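Local coordinates for protein exodeoxyribonuclease III (Neisseria meningitidis, PDB 2JC4) that probably degrades double-stranded DNA from its 3' ends as a magnesium- or manganese-dependent 3'-5' exonuclease that takes part in DNA repair, at residues I67-S71 and T95-V99; Q88-I92 and N103-V107; K120-F124 and D146-A150; H138-V142 and S222-A226; F176-L180 and D217-V221. One frame throughout, in Å; residues are numbered along the deposited sequence.

In the fold
From the N terminus, interaction 1 is the first to open, joining 67-71 of one sheet to 95-99 of the other. Interaction 2 opens at 88-92, before interaction 1 has closed, so the two cross; it pairs the arms of a hairpin, and Ile67 packs against Ile92 and Asn103 between them. Interaction 3 follows in series, tying helix 115-135 to loop 146-150, which holds predicted active-site residues. Interaction 4 opens at 138-142, crosses interaction 3 and closes last, at 222-226. Interaction 5 lies wholly within that span, laying helix 170-180 on strand 217-221. Interactions 3 and 5 touch where Ile149 O meets His218 NE2, and interactions 4 and 5 where neighbouring strands 141-144 and 217-221 pack, Val142 on Ile219.

Interaction 1 (I67-S71 and T95-V99); sequences IVSRS and TVSGV
Ser71 OG donates to Ser97 OG at 3.0 Å, the one hydrogen bond between 67-71 and 95-99. Each hydroxyl lies anti to its own carbonyl carbon, with chi1 at -71° in both residues, and from there the two groups reach across to each other on the solvent side, where Ser97 is exposed. Further in, Ser69 CB lies 3.7 Å from Val96 CG1, with Ser69 OG equally near that methyl. The hydroxyl of Ser69 turns back to its own segment and donates to Ser71 O at 2.6 Å, within the carbonyl plane, a short bond that ties the end of the strand to the loop after it. Val96 thus presents its two branches to different partners: CG1 touches Ser69 and is also 4.0 Å from Ser71 CB, while CG2 faces Ile67 CG2 more loosely, at 4.3 Å. Strands 65-69 and 91-96 belong to the two different sheets of the DNase I-like alpha/beta sandwich, and the contact lies in the interface between them. Val96 also touches Ile29, on the same sheet as Ile67. Immediately beyond it the chain reverses in a type I' turn from Val96 to Val99, whose mutual backbone bonds, Val96 N to Val99 O and Val99 N to Val96 O, are both 2.9 Å long.

Interaction 2 (Q88-I92 and N103-V107); sequences QRRVI and NVYCV
Arg90 lies alongside the Tyr105-Val107 backbone, and its side chain accounts for much of the contact between 88-92 and 103-107. Its CB and CG each pass 3.3 Å from Tyr105 O, and CD follows at nearly the same distance, because the chain is extended from CG to NE and runs past that carbonyl. At NE the neighbour becomes Val107 CG2, 3.9 Å away and over one face of the guanidinium. The tip then bends round: NH1 donates to Tyr105 O at 2.8 Å, in the guanidinium plane but 46° above the carbonyl plane. The same NH1 comes within 3.3 Å of Tyr105 CD2, approaching the ring obliquely. NH2 is held by Gln88 OE1 at 2.8 Å and by a water that also binds Tyr105 OH; NE adds weak bonds to Gln88 OE1 and Tyr119 OH. Several partners therefore fix the rotation of the guanidinium. Behind it the backbones join, with Tyr105 N bonded to Arg90 O, and Ile92 and Asn103 forming a hydrogen-bonded pair through Ile92 N to Asn103 O and Asn103 N to Ile92 O. Val91 and Val104, a non-hydrogen-bonded pair, touch on the other sheet face from Asn103, whose amide binds Gln33 and Leu32. This is an antiparallel beta hairpin whose open end carries Tyr105, predicted to be an active-site residue of this AP endonuclease family, beside the magnesium ligand Glu34.

Interaction 3 (K120-F124 and D146-A150); sequences KEQWF and DFNIA
Lys120 NZ donates to Asn148 O at 2.8 Å, meeting the oxygen 39° above its carbonyl plane. The chain arrives fully stretched, with CG anti to the backbone N (chi1 -168°) and every later torsion extended, which carries the ammonium from the helix to the loop. On the way CE passes 3.9 Å from Ile149 CG1. Phe124, one turn further along the helix, fills the neighbouring position: its CZ stands 3.6 Å from Ile149 CD1, and the same corner of the ring has Phe147 O at its edge, near the ring plane, at 3.5 Å. Phe124 CE2 in turn lies 4.4 Å from Phe147 CD2, a light contact at the edge of the Phe147 ring. Trp123 CZ3 covers one face of Phe124, over the centre of the ring. In the next shell NZ forms a salt bridge with Glu172 and a further bond to Asn108 O, so the buried charge has several partners. On the loop side, Asp146 OD1 accepts from Asn148 N at 3.0 Å, an Asx turn that shapes the backbone between two residues predicted to be catalytic and metal-binding. The Asn148 amide is held by Cys106 O, at the hairpin end that bears Tyr105. The loop thus leaves strand 141-144 to run between helix 115-135, which supplies Lys120 and Phe124, helix 170-180, which touches Ile149 through Phe176, and strand 217-221, whose His218 and Leu220 pack on Phe147.

Interaction 4 (H138-V142 and S222-A226); sequences HGKLV and SPAMA
Met225, Ser222 and Lys140 bury the most surface where 138-142 meets 222-226. The hydroxyl of Ser222 is gripped twice: it donates to Gly139 O at 2.6 Å, 31° off that carbonyl plane, and accepts from Leu141 N at 3.0 Å along a nearly straight N-H, 160° at the hydrogen. Its chi1 of 59° sets OG between its own backbone N and carbonyl carbon, turned to the 139-141 backbone; Ser222 stands at the N-cap of helix 223-226, but its side chain makes no capping bond. The backbone of Ser222 adds a third link, its N donating to Leu141 O at 3.0 Å. These bonds continue the link between strands 141-144 and 217-221, antiparallel neighbours in one sheet of the DNase I-like sandwich, as far as Ser222, just before the short helix. Met225 then folds over the 140-142 backbone. Bent at both chi2 and chi3, it lays SD 3.9 Å from Lys140 CB and crosses that side chain at about a right angle. Its CG lies 3.9 Å from Leu141 N, while CE reaches Val142 CG2 at 3.9 Å and also packs on Val99 of the adjoining hairpin. Lys140 offers only the root of its chain to this sulfur; its extended outer part leads away from the helix. On the exposed side Ala224 CB rests 3.5 Å from Gly139 O, and a water links that carbonyl to Ala224 N.

Interaction 5 (F176-L180 and D217-V221); sequences FQNLL and DHILV
Leu220 pushes its two methyl branches into a hollow on helix 170-180 formed by Phe176, Leu179 and Leu180. CD1 lies 4.0 Å from Leu179 CB and 4.1 Å from Leu180 CD2, where the two leucine side chains cross at about a right angle, and it also touches Phe176 CE1. CD2 rests against the same ring, 3.8 Å from Phe176 CZ. The helix answers with a bump of its own: Phe176, its CG anti to the backbone N (chi1 -179°), points the CE1-CZ side of its ring at the notch between Leu220 and His218, two residues apart and so on the same side of the strand. There Phe176 CE1 comes within 3.6 Å of His218 CD2. The ring planes meet obliquely at 55°, with CZ over one face of the imidazole, toward its rim. Helix and strand segments run at 31° to each other with axes 10.5 Å apart, a helix laid on the outer face of a sheet in the four-layered alpha/beta sandwich of the DNase I-like fold. On the other face of the strand Ile219 packs on Val250 of the second sheet, and Asp217, predicted to be important for catalysis, hydrogen-bonds His247. His218 NE2 is anchored by Ile149 O, which steadies the imidazole that Phe176 leans on, while Leu179 also packs against Phe147 of the same loop.

Interaction 1 (I67-S71 and T95-V99)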
# COMPACT_ATOMS: atom_id res chain seq x y z
N ILE A 67 -8.62 -3.19 -5.79
CA ILE A 67 -9.16 -1.83 -5.56
C ILE A 67 -10.67 -1.97 -5.36
O ILE A 67 -11.36 -2.58 -6.19
CB ILE A 67 -8.88 -0.85 -6.70
CG1 ILE A 67 -7.37 -0.63 -6.87
CG2 ILE A 67 -9.60 0.46 -6.46
CD1 ILE A 67 -6.98 0.07 -8.16
N VAL A 68 -11.16 -1.43 -4.26
CA VAL A 68 -12.58 -1.62 -3.89
C VAL A 68 -13.16 -0.23 -3.68
O VAL A 68 -12.57 0.57 -2.96
CB VAL A 68 -12.69 -2.44 -2.60
CG1 VAL A 68 -14.15 -2.63 -2.23
CG2 VAL A 68 -11.94 -3.79 -2.73
N SER A 69 -14.27 0.08 -4.35
CA SER A 69 -14.77 1.46 -4.30
C SER A 69 -16.27 1.53 -4.53
O SER A 69 -16.84 0.65 -5.17
CB SER A 69 -14.04 2.32 -5.35
OG SER A 69 -14.08 1.71 -6.64
N ARG A 70 -16.92 2.56 -4.01
CA ARG A 70 -18.35 2.68 -4.32
C ARG A 70 -18.56 3.27 -5.71
O ARG A 70 -19.58 2.99 -6.34
CB ARG A 70 -19.18 3.34 -3.20
CG ARG A 70 -19.51 2.27 -2.11
CD ARG A 70 -20.85 2.42 -1.42
NE ARG A 70 -21.94 1.80 -2.17
CZ ARG A 70 -23.12 1.49 -1.65
NH1 ARG A 70 -23.34 1.72 -0.35
NH2 ARG A 70 -24.07 0.95 -2.41
N SER A 71 -17.57 4.02 -6.20
CA SER A 71 -17.51 4.39 -7.63
C SER A 71 -16.93 3.26 -8.52
O SER A 71 -16.04 2.54 -8.12
CB SER A 71 -16.68 5.66 -7.81
OG SER A 71 -17.39 6.78 -7.29
N THR A 95 -8.85 4.49 -12.49
CA THR A 95 -9.30 5.87 -12.28
C THR A 95 -10.66 5.77 -11.62
O THR A 95 -11.61 5.18 -12.20
CB THR A 95 -9.39 6.67 -13.62
OG1 THR A 95 -8.16 6.55 -14.34
CG2 THR A 95 -9.69 8.13 -13.35
N VAL A 96 -10.73 6.32 -10.41
CA VAL A 96 -11.87 6.19 -9.52
C VAL A 96 -12.29 7.59 -9.13
O VAL A 96 -11.48 8.32 -8.53
CB VAL A 96 -11.53 5.37 -8.23
CG1 VAL A 96 -12.78 5.10 -7.43
CG2 VAL A 96 -10.82 4.05 -8.56
N SER A 97 -13.51 8.00 -9.49
CA SER A 97 -13.95 9.39 -9.18
C SER A 97 -12.94 10.44 -9.64
O SER A 97 -12.65 11.38 -8.90
CB SER A 97 -14.17 9.59 -7.69
OG SER A 97 -15.31 8.91 -7.23
N GLY A 98 -12.39 10.25 -10.83
CA GLY A 98 -11.41 11.20 -11.36
C GLY A 98 -10.01 11.20 -10.73
O GLY A 98 -9.17 11.99 -11.13
N VAL A 99 -9.76 10.30 -9.77
CA VAL A 99 -8.42 10.18 -9.18
C VAL A 99 -7.76 8.91 -9.73
O VAL A 99 -8.38 7.84 -9.69
CB VAL A 99 -8.52 10.06 -7.65
CG1 VAL A 99 -7.14 9.87 -7.03
CG2 VAL A 99 -9.21 11.29 -7.10

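Interaction 2 (Q88-I92 and N103-V107)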
# COMPACT_ATOMS: atom_id res chain seq x y z
N GLN A 88 4.15 -12.15 -10.91
CA GLN A 88 3.76 -11.77 -9.56
C GLN A 88 2.75 -10.62 -9.56
O GLN A 88 3.00 -9.55 -10.11
CB GLN A 88 4.99 -11.40 -8.70
CG GLN A 88 5.95 -12.63 -8.52
CD GLN A 88 6.96 -12.48 -7.40
OE1 GLN A 88 6.67 -11.94 -6.32
NE2 GLN A 88 8.18 -12.94 -7.66
N ARG A 89 1.62 -10.86 -8.90
CA ARG A 89 0.49 -9.93 -8.97
C ARG A 89 0.67 -8.82 -7.93
O ARG A 89 0.32 -8.99 -6.79
CB ARG A 89 -0.82 -10.70 -8.79
CG ARG A 89 -1.04 -11.80 -9.85
CD ARG A 89 -0.73 -11.26 -11.28
NE ARG A 89 -1.33 -12.10 -12.33
CZ ARG A 89 -0.88 -12.19 -13.59
NH1 ARG A 89 0.19 -11.49 -14.01
NH2 ARG A 89 -1.51 -13.00 -14.46
N ARG A 90 1.22 -7.69 -8.38
CA ARG A 90 1.71 -6.63 -7.43
C ARG A 90 1.26 -5.23 -7.71
O ARG A 90 1.42 -4.36 -6.85
CB ARG A 90 3.23 -6.61 -7.45
CG ARG A 90 3.83 -7.85 -6.81
CD ARG A 90 5.30 -7.75 -6.83
NE ARG A 90 5.93 -8.89 -6.14
CZ ARG A 90 6.10 -8.97 -4.82
NH1 ARG A 90 5.61 -8.00 -4.02
NH2 ARG A 90 6.71 -10.05 -4.30
N VAL A 91 0.73 -4.97 -8.93
CA VAL A 91 0.37 -3.59 -9.33
C VAL A 91 -0.99 -3.61 -10.05
O VAL A 91 -1.18 -4.33 -11.05
CB VAL A 91 1.44 -2.98 -10.27
CG1 VAL A 91 1.11 -1.51 -10.66
CG2 VAL A 91 2.85 -3.07 -9.67
N ILE A 92 -1.93 -2.84 -9.53
CA ILE A 92 -3.18 -2.61 -10.23
C ILE A 92 -3.48 -1.12 -10.13
O ILE A 92 -3.27 -0.50 -9.08
CB ILE A 92 -4.34 -3.49 -9.64
CG1 ILE A 92 -5.59 -3.38 -10.53
CG2 ILE A 92 -4.64 -3.16 -8.14
CD1 ILE A 92 -6.68 -4.41 -10.18
N ASN A 103 -2.25 1.01 -6.91
CA ASN A 103 -2.06 0.19 -5.71
C ASN A 103 -0.88 -0.76 -5.93
O ASN A 103 -0.85 -1.49 -6.92
CB ASN A 103 -3.35 -0.60 -5.47
CG ASN A 103 -3.26 -1.58 -4.30
OD1 ASN A 103 -2.42 -1.44 -3.41
ND2 ASN A 103 -4.16 -2.57 -4.30
N VAL A 104 0.05 -0.79 -4.98
CA VAL A 104 1.24 -1.62 -5.08
C VAL A 104 1.40 -2.53 -3.86
O VAL A 104 1.19 -2.11 -2.72
CB VAL A 104 2.52 -0.72 -5.26
CG1 VAL A 104 2.59 -0.15 -6.66
CG2 VAL A 104 2.64 0.43 -4.15
N TYR A 105 1.77 -3.76 -4.12
CA TYR A 105 2.32 -4.62 -3.09
C TYR A 105 3.78 -4.83 -3.51
O TYR A 105 4.08 -5.68 -4.37
CB TYR A 105 1.55 -5.97 -2.99
CG TYR A 105 2.31 -6.90 -2.09
CD1 TYR A 105 2.75 -6.45 -0.84
CD2 TYR A 105 2.69 -8.20 -2.51
CE1 TYR A 105 3.51 -7.29 0.01
CE2 TYR A 105 3.44 -9.04 -1.65
CZ TYR A 105 3.86 -8.56 -0.42
OH TYR A 105 4.65 -9.32 0.43
N CYS A 106 4.69 -4.01 -2.96
CA CYS A 106 6.06 -3.95 -3.47
C CYS A 106 6.85 -5.14 -2.97
O CYS A 106 6.55 -5.71 -1.90
CB CYS A 106 6.79 -2.67 -3.02
SG CYS A 106 6.00 -1.16 -3.65
N VAL A 107 7.88 -5.48 -3.73
CA VAL A 107 8.76 -6.60 -3.37
C VAL A 107 9.35 -6.44 -1.96
O VAL A 107 10.00 -5.43 -1.66
CB VAL A 107 9.89 -6.80 -4.41
CG1 VAL A 107 10.69 -8.06 -4.10
CG2 VAL A 107 9.29 -6.88 -5.82
O HOH W 1 7.05 -9.61 -1.33

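Interaction 3 (K120-F124 and D146-A150)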
# COMPACT_ATOMS: atom_id res chain seq x y z
N LYS A 120 13.84 -6.94 -6.22
CA LYS A 120 13.30 -5.70 -5.66
C LYS A 120 13.81 -4.47 -6.41
O LYS A 120 13.03 -3.57 -6.73
CB LYS A 120 13.63 -5.55 -4.15
CG LYS A 120 12.85 -4.44 -3.45
CD LYS A 120 13.13 -4.42 -1.93
CE LYS A 120 12.17 -3.47 -1.17
NZ LYS A 120 12.21 -3.66 0.32
N GLU A 121 15.13 -4.41 -6.67
CA GLU A 121 15.73 -3.27 -7.37
C GLU A 121 15.13 -3.11 -8.76
O GLU A 121 14.76 -2.02 -9.15
CB GLU A 121 17.26 -3.45 -7.47
CG GLU A 121 18.01 -2.32 -8.20
CD GLU A 121 19.50 -2.60 -8.31
OE1 GLU A 121 19.95 -3.73 -8.06
OE2 GLU A 121 20.23 -1.66 -8.62
N GLN A 122 15.03 -4.21 -9.51
CA GLN A 122 14.58 -4.10 -10.91
C GLN A 122 13.10 -3.74 -10.94
O GLN A 122 12.63 -3.02 -11.84
CB GLN A 122 14.79 -5.44 -11.63
CG GLN A 122 16.25 -6.00 -11.59
CD GLN A 122 16.36 -7.48 -12.02
OE1 GLN A 122 15.54 -8.34 -11.65
NE2 GLN A 122 17.40 -7.79 -12.81
N TRP A 123 12.35 -4.28 -9.99
CA TRP A 123 10.91 -4.09 -9.88
C TRP A 123 10.63 -2.60 -9.54
O TRP A 123 9.78 -1.95 -10.15
CB TRP A 123 10.33 -5.07 -8.83
CG TRP A 123 8.84 -5.05 -8.77
CD1 TRP A 123 7.96 -5.86 -9.45
CD2 TRP A 123 8.05 -4.15 -8.01
NE1 TRP A 123 6.66 -5.52 -9.14
CE2 TRP A 123 6.69 -4.45 -8.28
CE3 TRP A 123 8.34 -3.09 -7.16
CZ2 TRP A 123 5.65 -3.74 -7.70
CZ3 TRP A 123 7.29 -2.39 -6.58
CH2 TRP A 123 5.97 -2.73 -6.85
N PHE A 124 11.35 -2.05 -8.56
CA PHE A 124 11.18 -0.62 -8.27
C PHE A 124 11.52 0.31 -9.45
O PHE A 124 10.87 1.37 -9.63
CB PHE A 124 11.94 -0.23 -7.01
CG PHE A 124 11.12 -0.36 -5.75
CD1 PHE A 124 11.05 -1.57 -5.04
CD2 PHE A 124 10.38 0.73 -5.29
CE1 PHE A 124 10.29 -1.71 -3.89
CE2 PHE A 124 9.58 0.61 -4.13
CZ PHE A 124 9.55 -0.60 -3.42
N ASP A 146 1.85 -1.19 0.21
CA ASP A 146 2.90 -1.67 1.08
C ASP A 146 4.15 -1.55 0.25
O ASP A 146 4.32 -2.25 -0.74
CB ASP A 146 2.61 -3.12 1.42
CG ASP A 146 3.68 -3.76 2.29
OD1 ASP A 146 4.71 -3.10 2.62
OD2 ASP A 146 3.44 -4.93 2.66
N PHE A 147 5.02 -0.60 0.64
CA PHE A 147 6.23 -0.34 -0.11
C PHE A 147 7.37 -1.19 0.42
O PHE A 147 8.36 -1.33 -0.26
CB PHE A 147 6.63 1.16 -0.07
CG PHE A 147 5.72 2.04 -0.86
CD1 PHE A 147 4.47 2.40 -0.32
CD2 PHE A 147 6.09 2.51 -2.13
CE1 PHE A 147 3.58 3.19 -1.04
CE2 PHE A 147 5.20 3.33 -2.86
CZ PHE A 147 3.95 3.68 -2.29
N ASN A 148 7.20 -1.81 1.60
CA ASN A 148 8.28 -2.61 2.18
C ASN A 148 9.58 -1.83 2.29
O ASN A 148 10.65 -2.39 2.23
CB ASN A 148 8.49 -3.91 1.38
CG ASN A 148 7.64 -5.05 1.90
OD1 ASN A 148 7.69 -5.37 3.12
ND2 ASN A 148 6.86 -5.67 1.02
N ILE A 149 9.43 -0.51 2.47
CA ILE A 149 10.56 0.39 2.69
C ILE A 149 10.11 1.41 3.74
O ILE A 149 9.01 2.04 3.63
CB ILE A 149 11.03 1.12 1.40
CG1 ILE A 149 11.55 0.13 0.33
CG2 ILE A 149 12.13 2.22 1.76
CD1 ILE A 149 11.78 0.81 -1.02
N ALA A 150 10.99 1.57 4.73
CA ALA A 150 10.84 2.52 5.82
C ALA A 150 11.71 3.74 5.48
O ALA A 150 12.94 3.65 5.49
CB ALA A 150 11.29 1.86 7.11

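Interaction 4 (H138-V142 and S222-A226)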
# COMPACT_ATOMS: atom_id res chain seq x y z
N HIS A 138 -2.51 12.47 -15.33
CA HIS A 138 -3.47 12.57 -14.23
C HIS A 138 -2.96 13.51 -13.16
O HIS A 138 -2.06 13.15 -12.38
CB HIS A 138 -3.72 11.20 -13.57
CG HIS A 138 -4.14 10.14 -14.53
ND1 HIS A 138 -5.46 9.95 -14.91
CD2 HIS A 138 -3.42 9.19 -15.18
CE1 HIS A 138 -5.53 8.94 -15.75
NE2 HIS A 138 -4.31 8.45 -15.92
N GLY A 139 -3.56 14.69 -13.08
CA GLY A 139 -3.19 15.70 -12.06
C GLY A 139 -3.59 15.22 -10.66
O GLY A 139 -2.95 15.55 -9.65
N LYS A 140 -4.65 14.42 -10.59
CA LYS A 140 -4.99 13.85 -9.30
C LYS A 140 -4.50 12.40 -9.34
O LYS A 140 -5.05 11.57 -10.05
CB LYS A 140 -6.48 13.97 -9.04
CG LYS A 140 -6.93 15.40 -8.86
CD LYS A 140 -8.42 15.45 -8.58
CE LYS A 140 -8.89 16.88 -8.24
NZ LYS A 140 -10.37 16.88 -8.00
N LEU A 141 -3.41 12.11 -8.63
CA LEU A 141 -2.87 10.75 -8.67
C LEU A 141 -2.43 10.33 -7.28
O LEU A 141 -1.86 11.13 -6.55
CB LEU A 141 -1.75 10.63 -9.73
CG LEU A 141 -1.05 9.25 -9.86
CD1 LEU A 141 -0.73 8.92 -11.36
CD2 LEU A 141 0.21 9.12 -8.95
N VAL A 142 -2.75 9.09 -6.92
CA VAL A 142 -2.35 8.51 -5.61
C VAL A 142 -1.65 7.20 -5.84
O VAL A 142 -2.22 6.27 -6.40
CB VAL A 142 -3.56 8.31 -4.64
CG1 VAL A 142 -3.10 7.81 -3.30
CG2 VAL A 142 -4.30 9.62 -4.39
N SER A 222 0.04 13.33 -5.70
CA SER A 222 0.41 14.43 -6.58
C SER A 222 0.09 15.77 -5.88
O SER A 222 -0.71 15.80 -4.92
CB SER A 222 -0.41 14.37 -7.88
OG SER A 222 -1.79 14.44 -7.58
N PRO A 223 0.69 16.87 -6.36
CA PRO A 223 0.44 18.14 -5.68
C PRO A 223 -1.02 18.54 -5.56
O PRO A 223 -1.39 19.09 -4.52
CB PRO A 223 1.19 19.18 -6.53
CG PRO A 223 2.11 18.45 -7.35
CD PRO A 223 1.66 17.01 -7.46
N ALA A 224 -1.84 18.28 -6.59
CA ALA A 224 -3.27 18.66 -6.53
C ALA A 224 -3.96 17.96 -5.37
O ALA A 224 -4.85 18.53 -4.74
CB ALA A 224 -3.99 18.34 -7.87
N MET A 225 -3.54 16.73 -5.09
CA MET A 225 -4.02 15.99 -3.92
C MET A 225 -3.39 16.48 -2.61
O MET A 225 -4.07 16.62 -1.59
CB MET A 225 -3.81 14.47 -4.12
CG MET A 225 -4.61 13.85 -5.32
SD MET A 225 -6.42 13.98 -5.18
CE MET A 225 -6.79 12.58 -4.09
N ALA A 226 -2.09 16.77 -2.63
CA ALA A 226 -1.41 17.35 -1.45
C ALA A 226 -2.09 18.63 -0.96
O ALA A 226 -2.26 18.85 0.24
CB ALA A 226 0.07 17.62 -1.74
O HOH W 2 -1.06 17.42 -9.44

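Interaction 5 (F176-L180 and D217-V221)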
# COMPACT_ATOMS: atom_id res chain seq x y z
N PHE A 176 12.83 4.62 -2.67
CA PHE A 176 11.67 5.35 -2.22
C PHE A 176 11.79 6.83 -2.63
O PHE A 176 10.82 7.44 -3.11
CB PHE A 176 11.47 5.19 -0.70
CG PHE A 176 10.25 5.91 -0.16
CD1 PHE A 176 8.97 5.36 -0.33
CD2 PHE A 176 10.37 7.14 0.48
CE1 PHE A 176 7.84 6.02 0.15
CE2 PHE A 176 9.23 7.80 0.97
CZ PHE A 176 7.98 7.22 0.82
N GLN A 177 12.98 7.39 -2.47
CA GLN A 177 13.23 8.78 -2.88
C GLN A 177 13.00 8.95 -4.38
O GLN A 177 12.47 9.99 -4.81
CB GLN A 177 14.63 9.27 -2.42
CG GLN A 177 14.89 10.80 -2.62
CD GLN A 177 13.91 11.67 -1.86
OE1 GLN A 177 13.75 11.50 -0.65
NE2 GLN A 177 13.23 12.58 -2.55
N ASN A 178 13.35 7.94 -5.17
CA ASN A 178 13.14 8.04 -6.62
C ASN A 178 11.67 8.22 -7.01
O ASN A 178 11.34 8.83 -8.04
CB ASN A 178 13.73 6.85 -7.36
CG ASN A 178 15.24 6.76 -7.21
OD1 ASN A 178 15.88 7.74 -6.87
ND2 ASN A 178 15.81 5.58 -7.49
N LEU A 179 10.77 7.67 -6.21
CA LEU A 179 9.33 7.87 -6.41
C LEU A 179 8.90 9.30 -6.02
O LEU A 179 8.23 9.97 -6.76
CB LEU A 179 8.54 6.82 -5.61
CG LEU A 179 8.68 5.36 -6.06
CD1 LEU A 179 8.02 4.42 -5.04
CD2 LEU A 179 8.12 5.13 -7.51
N LEU A 180 9.29 9.76 -4.83
CA LEU A 180 9.06 11.15 -4.44
C LEU A 180 9.57 12.15 -5.50
O LEU A 180 8.88 13.15 -5.79
CB LEU A 180 9.72 11.45 -3.09
CG LEU A 180 9.24 10.62 -1.88
CD1 LEU A 180 9.98 11.05 -0.61
CD2 LEU A 180 7.71 10.69 -1.69
N ASP A 217 3.91 1.14 4.99
CA ASP A 217 2.73 1.37 4.18
C ASP A 217 2.49 2.86 4.03
O ASP A 217 2.32 3.60 5.05
CB ASP A 217 1.53 0.69 4.85
CG ASP A 217 1.74 -0.81 5.02
OD1 ASP A 217 1.43 -1.52 4.06
OD2 ASP A 217 2.15 -1.26 6.12
N HIS A 218 2.44 3.32 2.77
CA HIS A 218 2.50 4.79 2.51
C HIS A 218 1.43 5.21 1.55
O HIS A 218 0.89 4.39 0.82
CB HIS A 218 3.87 5.20 1.94
CG HIS A 218 5.04 4.74 2.76
ND1 HIS A 218 5.19 5.09 4.08
CD2 HIS A 218 6.06 3.89 2.47
CE1 HIS A 218 6.29 4.51 4.56
NE2 HIS A 218 6.84 3.79 3.60
N ILE A 219 1.16 6.52 1.50
CA ILE A 219 0.21 7.07 0.51
C ILE A 219 0.92 8.26 -0.13
O ILE A 219 1.20 9.25 0.54
CB ILE A 219 -1.12 7.51 1.16
CG1 ILE A 219 -1.83 6.29 1.81
CG2 ILE A 219 -2.08 8.10 0.09
CD1 ILE A 219 -3.04 6.64 2.62
N LEU A 220 1.32 8.11 -1.39
CA LEU A 220 2.13 9.13 -2.07
C LEU A 220 1.19 9.87 -3.01
O LEU A 220 0.42 9.22 -3.76
CB LEU A 220 3.34 8.54 -2.81
CG LEU A 220 4.32 7.56 -2.10
CD1 LEU A 220 5.62 7.43 -2.91
CD2 LEU A 220 4.59 7.91 -0.68
N VAL A 221 1.19 11.21 -2.95
CA VAL A 221 0.15 11.99 -3.65
C VAL A 221 0.74 13.06 -4.60
O VAL A 221 1.78 13.65 -4.32
CB VAL A 221 -0.88 12.64 -2.62
CG1 VAL A 221 -1.56 11.56 -1.73
CG2 VAL A 221 -0.18 13.67 -1.71